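Exoenzyme S (Pseudomonas aeruginosa, PDB 6GN8) is a secreted toxin that probably stimulates GTP hydrolysis by target GTPases and, through the ADP-ribosyltransferase domain contained in this chain, probably transfers ADP-ribose onto target proteins. Local coordinates at residues C[40-43]-C[44-48]; C[65-68]-C[69-72]; C[164-168]-C[169-173]. The protein carries 2 engineered substitutions. All coordinates share one frame; numbering follows the deposited sequence.

Interaction 1: C[40-43]-C[44-48]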
loop_
_atom_site.group_PDB
_atom_site.type_symbol
_atom_site.label_atom_id
_atom_site.label_comp_id
_atom_site.label_asym_id
_atom_site.label_seq_id
_atom_site.Cartn_x
_atom_site.Cartn_y
_atom_site.Cartn_z
ATOM N N ALA C 40 -6.061 -2.699 53.449
ATOM C CA ALA C 40 -5.392 -3.580 52.492
ATOM C C ALA C 40 -6.025 -4.989 52.527
ATOM O O ALA C 40 -6.331 -5.554 51.479
ATOM C CB ALA C 40 -3.902 -3.650 52.795
ATOM N N GLU C 41 -6.269 -5.518 53.731
ATOM C CA GLU C 41 -6.762 -6.879 53.965
ATOM C C GLU C 41 -8.164 -7.167 53.403
ATOM O O GLU C 41 -8.424 -8.323 53.076
ATOM C CB GLU C 41 -6.739 -7.235 55.447
ATOM C CG GLU C 41 -5.464 -6.874 56.173
ATOM C CD GLU C 41 -5.575 -7.162 57.654
ATOM O OE1 GLU C 41 -5.355 -8.332 58.034
ATOM O OE2 GLU C 41 -5.910 -6.236 58.428
ATOM N N LYS C 42 -9.060 -6.163 53.272
ATOM C CA LYS C 42 -10.391 -6.447 52.695
ATOM C C LYS C 42 -10.282 -7.030 51.261
ATOM O O LYS C 42 -11.148 -7.819 50.855
ATOM C CB LYS C 42 -11.327 -5.224 52.725
ATOM C CG LYS C 42 -11.026 -4.060 51.768
ATOM C CD LYS C 42 -12.213 -3.064 51.746
ATOM C CE LYS C 42 -13.320 -3.577 50.849
ATOM N NZ LYS C 42 -14.602 -2.825 50.972
ATOM N N TYR C 43 -9.180 -6.705 50.540
ATOM C CA TYR C 43 -8.963 -7.203 49.178
ATOM C C TYR C 43 -8.371 -8.602 49.121
ATOM O O TYR C 43 -8.311 -9.147 48.031
ATOM C CB TYR C 43 -8.070 -6.244 48.380
ATOM C CG TYR C 43 -8.683 -4.866 48.292
ATOM C CD1 TYR C 43 -9.841 -4.646 47.552
ATOM C CD2 TYR C 43 -8.161 -3.805 49.019
ATOM C CE1 TYR C 43 -10.448 -3.397 47.519
ATOM C CE2 TYR C 43 -8.761 -2.552 48.996
ATOM C CZ TYR C 43 -9.895 -2.349 48.229
ATOM O OH TYR C 43 -10.484 -1.111 48.191
ATOM N N LEU C 44 -7.974 -9.199 50.263
ATOM C CA LEU C 44 -7.374 -10.536 50.288
ATOM C C LEU C 44 -8.355 -11.632 49.842
ATOM O O LEU C 44 -9.453 -11.757 50.401
ATOM C CB LEU C 44 -6.801 -10.875 51.667
ATOM C CG LEU C 44 -5.515 -10.165 52.056
ATOM C CD1 LEU C 44 -5.241 -10.341 53.517
ATOM C CD2 LEU C 44 -4.342 -10.670 51.248
ATOM N N GLY C 45 -7.944 -12.372 48.810
ATOM C CA GLY C 45 -8.689 -13.484 48.226
ATOM C C GLY C 45 -9.748 -13.131 47.201
ATOM O O GLY C 45 -10.470 -14.025 46.744
ATOM N N ARG C 46 -9.830 -11.843 46.791
ATOM C CA ARG C 46 -10.850 -11.359 45.847
ATOM C C ARG C 46 -10.616 -11.845 44.381
ATOM O O ARG C 46 -11.523 -11.732 43.533
ATOM C CB ARG C 46 -11.018 -9.834 45.928
ATOM C CG ARG C 46 -12.070 -9.462 46.976
ATOM C CD ARG C 46 -12.389 -7.984 47.037
ATOM N NE ARG C 46 -13.132 -7.635 48.256
ATOM C CZ ARG C 46 -13.827 -6.510 48.443
ATOM N NH1 ARG C 46 -14.482 -6.307 49.580
ATOM N NH2 ARG C 46 -13.901 -5.595 47.479
ATOM N N GLN C 47 -9.461 -12.442 44.100
ATOM C CA GLN C 47 -9.250 -13.022 42.777
ATOM C C GLN C 47 -8.792 -14.478 42.960
ATOM O O GLN C 47 -7.579 -14.726 42.912
ATOM C CB GLN C 47 -8.266 -12.192 41.938
ATOM C CG GLN C 47 -8.937 -11.489 40.772
ATOM C CD GLN C 47 -7.963 -10.761 39.878
ATOM O OE1 GLN C 47 -6.783 -11.127 39.743
ATOM N NE2 GLN C 47 -8.453 -9.713 39.228
ATOM N N PRO C 48 -9.735 -15.444 43.226
ATOM C CA PRO C 48 -9.328 -16.858 43.444
ATOM C C PRO C 48 -8.692 -17.515 42.201
ATOM O O PRO C 48 -8.028 -18.548 42.326
ATOM C CB PRO C 48 -10.629 -17.551 43.878
ATOM C CG PRO C 48 -11.538 -16.443 44.309
ATOM C CD PRO C 48 -11.197 -15.311 43.364
#

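Interaction 2: C[65-68]-C[69-72]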
loop_
_atom_site.group_PDB
_atom_site.type_symbol
_atom_site.label_atom_id
_atom_site.label_comp_id
_atom_site.label_asym_id
_atom_site.label_seq_id
_atom_site.Cartn_x
_atom_site.Cartn_y
_atom_site.Cartn_z
ATOM N N GLY C 65 -9.850 1.297 44.591
ATOM C CA GLY C 65 -10.838 1.798 45.531
ATOM C C GLY C 65 -10.726 3.267 45.892
ATOM O O GLY C 65 -11.757 3.957 45.940
ATOM N N ILE C 66 -9.492 3.778 46.183
ATOM C CA ILE C 66 -9.387 5.187 46.579
ATOM C C ILE C 66 -8.011 5.844 46.356
ATOM O O ILE C 66 -7.955 7.055 46.128
ATOM C CB ILE C 66 -9.808 5.325 48.084
ATOM C CG1 ILE C 66 -10.173 6.788 48.434
ATOM C CG2 ILE C 66 -8.789 4.720 49.062
ATOM C CD1 ILE C 66 -11.134 6.955 49.578
ATOM N N HIS C 67 -6.923 5.087 46.480
ATOM C CA HIS C 67 -5.573 5.660 46.453
ATOM C C HIS C 67 -5.093 6.094 45.091
ATOM O O HIS C 67 -4.035 6.695 45.020
ATOM C CB HIS C 67 -4.565 4.691 47.056
ATOM C CG HIS C 67 -4.679 4.566 48.539
ATOM N ND1 HIS C 67 -5.555 3.671 49.118
ATOM C CD2 HIS C 67 -4.002 5.211 49.514
ATOM C CE1 HIS C 67 -5.401 3.801 50.424
ATOM N NE2 HIS C 67 -4.478 4.719 50.712
ATOM N N TYR C 68 -5.867 5.855 44.025
ATOM C CA TYR C 68 -5.480 6.253 42.676
ATOM C C TYR C 68 -5.266 7.760 42.620
ATOM O O TYR C 68 -4.292 8.214 42.026
ATOM C CB TYR C 68 -6.521 5.793 41.612
ATOM C CG TYR C 68 -7.920 6.347 41.813
ATOM C CD1 TYR C 68 -8.856 5.669 42.592
ATOM C CD2 TYR C 68 -8.306 7.559 41.236
ATOM C CE1 TYR C 68 -10.135 6.195 42.813
ATOM C CE2 TYR C 68 -9.594 8.076 41.418
ATOM C CZ TYR C 68 -10.495 7.401 42.229
ATOM O OH TYR C 68 -11.754 7.907 42.428
ATOM N N ALA C 69 -6.164 8.534 43.266
ATOM C CA ALA C 69 -6.128 9.982 43.233
ATOM C C ALA C 69 -4.826 10.512 43.835
ATOM O O ALA C 69 -4.076 11.180 43.127
ATOM C CB ALA C 69 -7.345 10.567 43.939
ATOM N N ASP C 70 -4.508 10.148 45.080
ATOM C CA ASP C 70 -3.282 10.646 45.694
ATOM C C ASP C 70 -2.001 10.099 44.993
ATOM O O ASP C 70 -1.086 10.895 44.735
ATOM C CB ASP C 70 -3.260 10.375 47.216
ATOM C CG ASP C 70 -3.134 8.915 47.632
ATOM O OD1 ASP C 70 -1.982 8.414 47.719
ATOM O OD2 ASP C 70 -4.177 8.286 47.905
ATOM N N LEU C 71 -1.959 8.778 44.652
ATOM C CA LEU C 71 -0.773 8.169 44.019
ATOM C C LEU C 71 -0.428 8.810 42.653
ATOM O O LEU C 71 0.710 9.263 42.468
ATOM C CB LEU C 71 -0.897 6.633 43.884
ATOM C CG LEU C 71 0.256 5.922 43.161
ATOM C CD1 LEU C 71 1.591 6.099 43.885
ATOM C CD2 LEU C 71 -0.024 4.478 43.020
ATOM N N ASN C 72 -1.393 8.838 41.726
ATOM C CA ASN C 72 -1.251 9.393 40.363
ATOM C C ASN C 72 -0.887 10.885 40.372
ATOM O O ASN C 72 -0.128 11.319 39.506
ATOM C CB ASN C 72 -2.519 9.146 39.545
ATOM C CG ASN C 72 -2.637 7.715 39.056
ATOM O OD1 ASN C 72 -1.670 6.935 39.001
ATOM N ND2 ASN C 72 -3.822 7.335 38.671
HETATM O O HOH W 1 -6.716 9.411 47.097
#

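Interaction 3: C[164-168]-C[169-173]. Engineered in segment 169-173: Ala170 (natural residue Glu), Ala172 (natural residue Glu).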
loop_
_atom_site.group_PDB
_atom_site.type_symbol
_atom_site.label_atom_id
_atom_site.label_comp_id
_atom_site.label_asym_id
_atom_site.label_seq_id
_atom_site.Cartn_x
_atom_site.Cartn_y
_atom_site.Cartn_z
ATOM N N ILE C 164 -11.556 -7.303 42.060
ATOM C CA ILE C 164 -10.915 -6.787 43.286
ATOM C C ILE C 164 -11.703 -5.539 43.796
ATOM O O ILE C 164 -12.103 -5.484 44.958
ATOM C CB ILE C 164 -9.404 -6.470 43.017
ATOM C CG1 ILE C 164 -8.666 -7.673 42.337
ATOM C CG2 ILE C 164 -8.693 -6.070 44.307
ATOM C CD1 ILE C 164 -7.308 -7.361 41.575
ATOM N N SER C 165 -11.911 -4.534 42.924
ATOM C CA SER C 165 -12.635 -3.306 43.285
ATOM C C SER C 165 -13.475 -2.899 42.068
ATOM O O SER C 165 -12.976 -2.934 40.924
ATOM C CB SER C 165 -11.659 -2.221 43.747
ATOM O OG SER C 165 -12.297 -1.007 44.100
ATOM N N ASN C 166 -14.802 -2.669 42.307
ATOM C CA ASN C 166 -15.796 -2.437 41.256
ATOM C C ASN C 166 -16.903 -1.466 41.659
ATOM O O ASN C 166 -18.073 -1.702 41.342
ATOM C CB ASN C 166 -16.404 -3.782 40.832
ATOM C CG ASN C 166 -17.039 -3.826 39.453
ATOM O OD1 ASN C 166 -16.635 -3.129 38.517
ATOM N ND2 ASN C 166 -18.063 -4.654 39.308
ATOM N N TYR C 167 -16.544 -0.335 42.305
ATOM C CA TYR C 167 -17.539 0.709 42.601
ATOM C C TYR C 167 -18.153 1.138 41.292
ATOM O O TYR C 167 -17.411 1.285 40.309
ATOM C CB TYR C 167 -16.911 1.944 43.279
ATOM C CG TYR C 167 -16.587 1.802 44.746
ATOM C CD1 TYR C 167 -17.601 1.696 45.695
ATOM C CD2 TYR C 167 -15.271 1.878 45.200
ATOM C CE1 TYR C 167 -17.315 1.627 47.049
ATOM C CE2 TYR C 167 -14.973 1.814 46.557
ATOM C CZ TYR C 167 -16.000 1.677 47.477
ATOM O OH TYR C 167 -15.733 1.599 48.819
ATOM N N LYS C 168 -19.504 1.321 41.277
ATOM C CA LYS C 168 -20.319 1.775 40.142
ATOM C C LYS C 168 -20.242 0.799 38.963
ATOM O O LYS C 168 -20.572 1.158 37.817
ATOM C CB LYS C 168 -19.912 3.205 39.737
ATOM C CG LYS C 168 -20.408 4.229 40.748
ATOM C CD LYS C 168 -19.720 5.573 40.636
ATOM C CE LYS C 168 -20.315 6.534 41.638
ATOM N NZ LYS C 168 -19.424 7.694 41.906
ATOM N N ASN C 169 -19.845 -0.463 39.264
ATOM C CA ASN C 169 -19.628 -1.554 38.310
ATOM C C ASN C 169 -18.834 -1.022 37.086
ATOM O O ASN C 169 -19.189 -1.281 35.927
ATOM C CB ASN C 169 -20.959 -2.214 37.925
ATOM C CG ASN C 169 -20.837 -3.426 37.035
ATOM O OD1 ASN C 169 -20.024 -4.344 37.262
ATOM N ND2 ASN C 169 -21.658 -3.442 35.997
ATOM N N ALA C 170 -17.745 -0.280 37.358
ATOM C CA ALA C 170 -16.933 0.334 36.297
ATOM C C ALA C 170 -16.120 -0.687 35.492
ATOM O O ALA C 170 -15.680 -0.366 34.395
ATOM C CB ALA C 170 -16.002 1.378 36.897
ATOM N N LYS C 171 -15.925 -1.908 36.013
ATOM C CA LYS C 171 -15.170 -2.993 35.364
ATOM C C LYS C 171 -13.862 -2.403 34.796
ATOM O O LYS C 171 -13.673 -2.297 33.578
ATOM C CB LYS C 171 -16.026 -3.707 34.286
ATOM C CG LYS C 171 -17.364 -4.296 34.791
ATOM C CD LYS C 171 -18.247 -4.816 33.630
ATOM C CE LYS C 171 -18.809 -3.712 32.751
ATOM N NZ LYS C 171 -19.673 -4.229 31.662
ATOM N N ALA C 172 -12.999 -1.934 35.707
ATOM C CA ALA C 172 -11.779 -1.224 35.330
ATOM C C ALA C 172 -10.687 -2.112 34.777
ATOM O O ALA C 172 -10.439 -3.228 35.245
ATOM C CB ALA C 172 -11.239 -0.435 36.515
ATOM N N ILE C 173 -10.030 -1.585 33.771
ATOM C CA ILE C 173 -8.848 -2.180 33.185
ATOM C C ILE C 173 -7.762 -1.126 33.339
ATOM O O ILE C 173 -7.927 0.003 32.875
ATOM C CB ILE C 173 -9.025 -2.732 31.752
ATOM C CG1 ILE C 173 -9.951 -3.979 31.806
ATOM C CG2 ILE C 173 -7.644 -3.092 31.138
ATOM C CD1 ILE C 173 -10.291 -4.659 30.503
HETATM O O HOH W 2 -13.840 -2.079 38.401
#

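Interaction 1: C[40-43]-C[44-48]
Lys42 turns CG into the position between its own backbone N and carbonyl carbon (chi1 71°) and bends again at chi3, while Arg46 keeps an extended chain from CG to NE; together these torsions bring the end of the lysine up to the guanidinium. Lys42 CE lies 3.2 Å from Arg46 NH1, a tight approach, and Lys42 NZ is 3.8 Å from the same NH1, so two like charges sit close together, probably at some electrostatic cost. The guanidinium is tied down on its other amino group: Arg46 NH2 donates to Ile164 O, and it also passes Tyr43 CE1 at 4.1 Å, with the ring and guanidinium planes 74° apart. One face of the Tyr43 ring is taken by Lys42 CG, 3.8 Å above its plane. The backbone beneath is a pair of overlapping turns that leads the chain away from helix 38-41 of the transferase domain: a type I turn from Glu41 to Leu44, then a type II turn from Tyr43 to Arg46, with Gly45 at its third position and a positive phi. Leu44 N donates to Glu41 O at 3.0 Å (N-H...O angle 162°), lying well above the carbonyl plane, whereas Arg46 N reaches Tyr43 O only weakly, at 3.3 Å. Leu44 folds back over the first turn, its CD1 4.0 Å from Glu41 CB, and also packs against Asp54 and Met58 of helix 54-77. Tyr43 packs on Ile164 and Ser165 of the loop before strand 172-175.

Interaction 2: C[65-68]-C[69-72]
Asp70 and His67 lie side by side along helix 54-77, their carboxylate and imidazole planes 80° apart. With chi1 at 69°, Asp70 CG stands between its own N and carbonyl carbon, which swings OD2 back along the helix to 3.5 Å from His67 CD2. There OD2 accepts from a water at 2.9 Å. The same water donates to Ile66 O (2.8 Å) and accepts from Asp70 N (3.1 Å), thereby filling in for a helical bond that is missing: after the wide pi-type turn at 65-67 the helix is kinked at Ala69 and Asp70, whose N atoms have no bond to the preceding turn. Tyr68 takes the same kind of chi1 (60°), a torsion that regular helix geometry generally disfavours for an aromatic residue; it brings CD2 to 3.1 Å from Ala69 N, one of the two amides released by the kink. Regular pairing resumes at once, Leu71 N to His67 O and Asn72 N to Tyr68 O, each 3.0 Å long. Asn72 lays its CB and amide beside Tyr68 O, while its ND2 bonds Tyr63 OH. His67 ND1 bonds back to Leu62 O of the same helix, and its ring meets Phe36. Two polar ends link to other elements: Asp70 OD1 to Gln85 of helix 83-99, where Leu71 also packs on Met92, and Asn72 OD1 to the N of Tyr132, just before strand 133-136.

Interaction 3: C[164-168]-C[169-173]
Asn166 and Asn169 run alongside each other and point the same way, with their amide planes turned 76° apart. Asn166 ND2 donates to Asn169 OD1 at 2.9 Å; the donor lies in the carbonyl plane of Asn169, on a lone pair, while the acceptor sits 19° out of the Asn166 amide plane. The opposite end of the Asn166 amide faces the backbone further on. CG stands trans to the residue's own N (chi1 -158°), which carries OD1 across the loop to Lys171 N, 2.9 Å away and close to the C=O axis. OD1 accepts a second hydrogen bond, from a water at 3.0 Å, and that water also donates to Ser165 O and accepts from Ala172 N, both at 2.8 Å. One asparagine side chain thus ties both limbs of the loop together. By its position just ahead of strand 172-175, the stretch probably corresponds to the turn-turn (ARTT) loop of ADP-ribosylating toxins, and Ala170 and Ala172, both engineered, stand where the natural sequence has the two glutamates of a Glu-X-Glu motif. Main-chain bonds complete the turn: Asn169 N to Asn166 O, 3.0 Å and bent, with the donor above the carbonyl plane, and Ala170 N to Tyr167 O, weak at 3.4 Å. Lys168, Asn169 and Lys171 all have positive phi, marking a tightly wound chain. Lys171 passes its CG 4.0 Å from Asn166 OD1. The loop is also held from outside: Ala170 O accepts from Ser136 OG and Asn169 O from Asn138 ND2.

How the interactions relate
Interactions 1 and 2 are partly buried, whereas interaction 3 is a surface contact made by a loop. The turns of 40-48 and the kinked helix of 65-72 follow one another in the chain and touch where Tyr43 packs on Gly65. Residues 164-165, which open interaction 3, meet both: Ile164 O accepts a hydrogen bond from the Arg46 guanidinium, and Ser165 lies against Tyr43 and Gly65. The chemistry differs with place. Two like-charged side chains and an aromatic ring mark interaction 1; a water mends a broken helical pattern in interaction 2; in interaction 3 an asparagine amide and a water link the two limbs of a loop that leads into strand 172-175, beside the engineered alanines.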